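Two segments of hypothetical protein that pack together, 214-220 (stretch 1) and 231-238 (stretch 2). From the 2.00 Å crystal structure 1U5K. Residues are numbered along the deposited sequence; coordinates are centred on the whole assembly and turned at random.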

# COMPACT_ATOMS: atom_id res chain seq x y z
N LEU A 214 0.91 14.85 14.89
CA LEU A 214 -0.50 14.65 14.59
C LEU A 214 -0.77 13.52 13.59
O LEU A 214 -1.68 12.72 13.82
CB LEU A 214 -1.15 15.94 14.12
CG LEU A 214 -1.14 17.08 15.14
CD1 LEU A 214 -1.78 18.32 14.55
CD2 LEU A 214 -1.92 16.63 16.37
N TRP A 215 0.02 13.45 12.53
CA TRP A 215 -0.12 12.38 11.55
C TRP A 215 0.22 11.05 12.20
O TRP A 215 -0.45 10.06 11.95
CB TRP A 215 0.76 12.57 10.32
CG TRP A 215 0.23 13.59 9.38
CD1 TRP A 215 0.83 14.77 9.05
CD2 TRP A 215 -1.02 13.56 8.68
NE1 TRP A 215 0.04 15.47 8.18
CE2 TRP A 215 -1.10 14.75 7.93
CE3 TRP A 215 -2.10 12.67 8.62
CZ2 TRP A 215 -2.20 15.06 7.14
CZ3 TRP A 215 -3.20 12.98 7.83
CH2 TRP A 215 -3.25 14.19 7.11
N ARG A 216 1.25 11.04 13.05
CA ARG A 216 1.71 9.80 13.66
C ARG A 216 0.67 9.22 14.60
O ARG A 216 0.40 8.02 14.58
CB ARG A 216 3.06 9.96 14.34
CG ARG A 216 4.23 9.91 13.36
CD ARG A 216 5.59 9.61 14.00
NE ARG A 216 5.85 10.58 15.05
CZ ARG A 216 6.42 11.76 14.86
NH1 ARG A 216 6.84 12.13 13.65
NH2 ARG A 216 6.58 12.58 15.89
N ALA A 217 0.05 10.08 15.40
CA ALA A 217 -0.93 9.66 16.37
C ALA A 217 -2.14 9.08 15.65
O ALA A 217 -2.65 8.02 16.04
CB ALA A 217 -1.31 10.81 17.24
N LEU A 218 -2.55 9.76 14.59
CA LEU A 218 -3.66 9.32 13.75
C LEU A 218 -3.40 7.92 13.19
O LEU A 218 -4.28 7.07 13.29
CB LEU A 218 -3.95 10.33 12.64
CG LEU A 218 -5.06 9.96 11.66
CD1 LEU A 218 -6.36 10.00 12.38
CD2 LEU A 218 -5.03 10.85 10.41
N GLU A 219 -2.20 7.68 12.66
CA GLU A 219 -1.81 6.41 12.05
C GLU A 219 -1.82 5.27 13.06
O GLU A 219 -2.36 4.20 12.77
CB GLU A 219 -0.41 6.51 11.44
CG GLU A 219 -0.34 7.32 10.16
CD GLU A 219 1.06 7.36 9.57
OE1 GLU A 219 1.34 6.56 8.67
OE2 GLU A 219 1.91 8.15 10.01
N LYS A 220 -1.24 5.49 14.24
CA LYS A 220 -1.19 4.50 15.30
C LYS A 220 -2.60 4.16 15.78
O LYS A 220 -2.98 2.99 15.87
CB LYS A 220 -0.36 5.02 16.47
CG LYS A 220 -0.11 4.02 17.60
CD LYS A 220 0.37 2.66 17.14
CE LYS A 220 1.79 2.56 16.63
NZ LYS A 220 2.13 1.11 16.53
N SER A 231 -3.04 0.80 3.90
CA SER A 231 -2.25 1.30 2.78
C SER A 231 -2.35 2.81 2.56
O SER A 231 -1.55 3.45 1.88
CB SER A 231 -2.61 0.51 1.53
OG SER A 231 -3.97 0.63 1.16
N TRP A 232 -3.39 3.43 3.09
CA TRP A 232 -3.53 4.87 3.03
C TRP A 232 -2.36 5.59 3.67
O TRP A 232 -2.11 6.75 3.38
CB TRP A 232 -4.84 5.29 3.69
CG TRP A 232 -4.92 5.02 5.15
CD1 TRP A 232 -5.45 3.92 5.73
CD2 TRP A 232 -4.48 5.88 6.21
NE1 TRP A 232 -5.33 4.00 7.09
CE2 TRP A 232 -4.75 5.20 7.42
CE3 TRP A 232 -3.89 7.14 6.28
CZ2 TRP A 232 -4.47 5.76 8.67
CZ3 TRP A 232 -3.60 7.69 7.53
CH2 TRP A 232 -3.87 6.99 8.71
N ARG A 233 -1.62 4.91 4.54
CA ARG A 233 -0.43 5.49 5.13
C ARG A 233 0.72 5.79 4.16
O ARG A 233 1.54 6.64 4.46
CB ARG A 233 0.09 4.62 6.26
CG ARG A 233 -0.84 4.61 7.44
CD ARG A 233 -1.10 3.25 7.97
NE ARG A 233 0.05 2.69 8.64
CZ ARG A 233 0.50 1.44 8.50
NH1 ARG A 233 -0.01 0.55 7.66
NH2 ARG A 233 1.54 1.09 9.24
N GLN A 234 0.69 5.19 2.98
CA GLN A 234 1.55 5.58 1.87
C GLN A 234 1.40 7.05 1.47
O GLN A 234 2.31 7.68 0.91
CB GLN A 234 1.20 4.69 0.68
CG GLN A 234 1.55 3.23 0.84
CD GLN A 234 3.02 3.07 1.18
OE1 GLN A 234 3.90 3.43 0.38
NE2 GLN A 234 3.30 2.63 2.39
N LEU A 235 0.23 7.62 1.75
CA LEU A 235 -0.04 8.99 1.36
C LEU A 235 0.11 10.06 2.44
O LEU A 235 -0.09 11.24 2.17
CB LEU A 235 -1.44 9.07 0.75
CG LEU A 235 -1.66 8.10 -0.40
CD1 LEU A 235 -3.11 8.14 -0.85
CD2 LEU A 235 -0.69 8.29 -1.57
N VAL A 236 0.47 9.67 3.66
CA VAL A 236 0.67 10.65 4.73
C VAL A 236 1.93 11.45 4.41
O VAL A 236 2.88 10.84 3.93
CB VAL A 236 0.75 9.93 6.08
CG1 VAL A 236 1.13 10.88 7.20
CG2 VAL A 236 -0.59 9.29 6.40
N PRO A 237 1.97 12.77 4.57
CA PRO A 237 3.17 13.54 4.19
C PRO A 237 4.44 12.92 4.77
O PRO A 237 4.46 12.61 5.96
CB PRO A 237 2.94 14.91 4.83
CG PRO A 237 1.46 15.05 4.92
CD PRO A 237 0.91 13.65 5.09
N SER A 238 5.44 12.71 3.92
CA SER A 238 6.64 11.95 4.24
C SER A 238 7.90 12.45 3.52
O SER A 238 8.90 11.72 3.44
CB SER A 238 6.40 10.49 3.87
OG SER A 238 5.18 10.05 4.45
O HOH W 1 3.41 7.08 7.17

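Stretch 1 is a helical segment, its i to i-4 bonds running from Leu-218 N to Leu-214 O (3.2 Å), Glu-219 N to Trp-215 O (3.0 Å) and Lys-220 N to Arg-216 O (3.0 Å). Stretch 2 begins as a 3-10 segment over 231-235, with the i to i-3 bonds Gln-234 N to Ser-231 O and Leu-235 N to Trp-232 O, both 3.0 Å, and then extends: psi rises from -1° at Leu-235 to 137° at Val-236. The CA atoms of Trp-215 and Val-236 lie 7.1 Å apart, as do those of Glu-219 and Arg-233, so sequence advances along one stretch as it recedes along the other. No direct hydrogen bond crosses between them, and the contact, burying 338 Å² in total, rests mainly on side-chain packing.

The apolar contacts centre on Trp-215, whose CA-to-CB bond points toward stretch 2. Trp-215 CB meets Val-236 CG1 at 3.6 Å. Pro-237 CD sits 3.8 Å from the centroid of the Trp-215 five-membered ring and only 19° off its normal, a CH-pi contact in which a polarised proline C-H group faces the pi cloud. Trp-232 reaches the helix with the far end of its indole: CH2 lies 3.8 Å from Glu-219 CG and 4.4 Å from Leu-218 CG, so the aliphatic part of the glutamate serves as packing surface.

The polar chemistry gathers at Glu-219. Glu-219 OE1 lies 3.2 Å from Arg-233 CG, yet 4.1 Å from Arg-233 NE, beyond salt-bridge range; opposite charges are near without pairing directly. Water 1 offers an indirect link, donating to Glu-219 OE1 at 2.6 Å and weakly to Arg-233 O at 3.3 Å, although competing acceptors mean that both bonds need not be made at once. Within stretch 2, Ser-238 OG donates a very short 2.5 Å bond to Val-236 O.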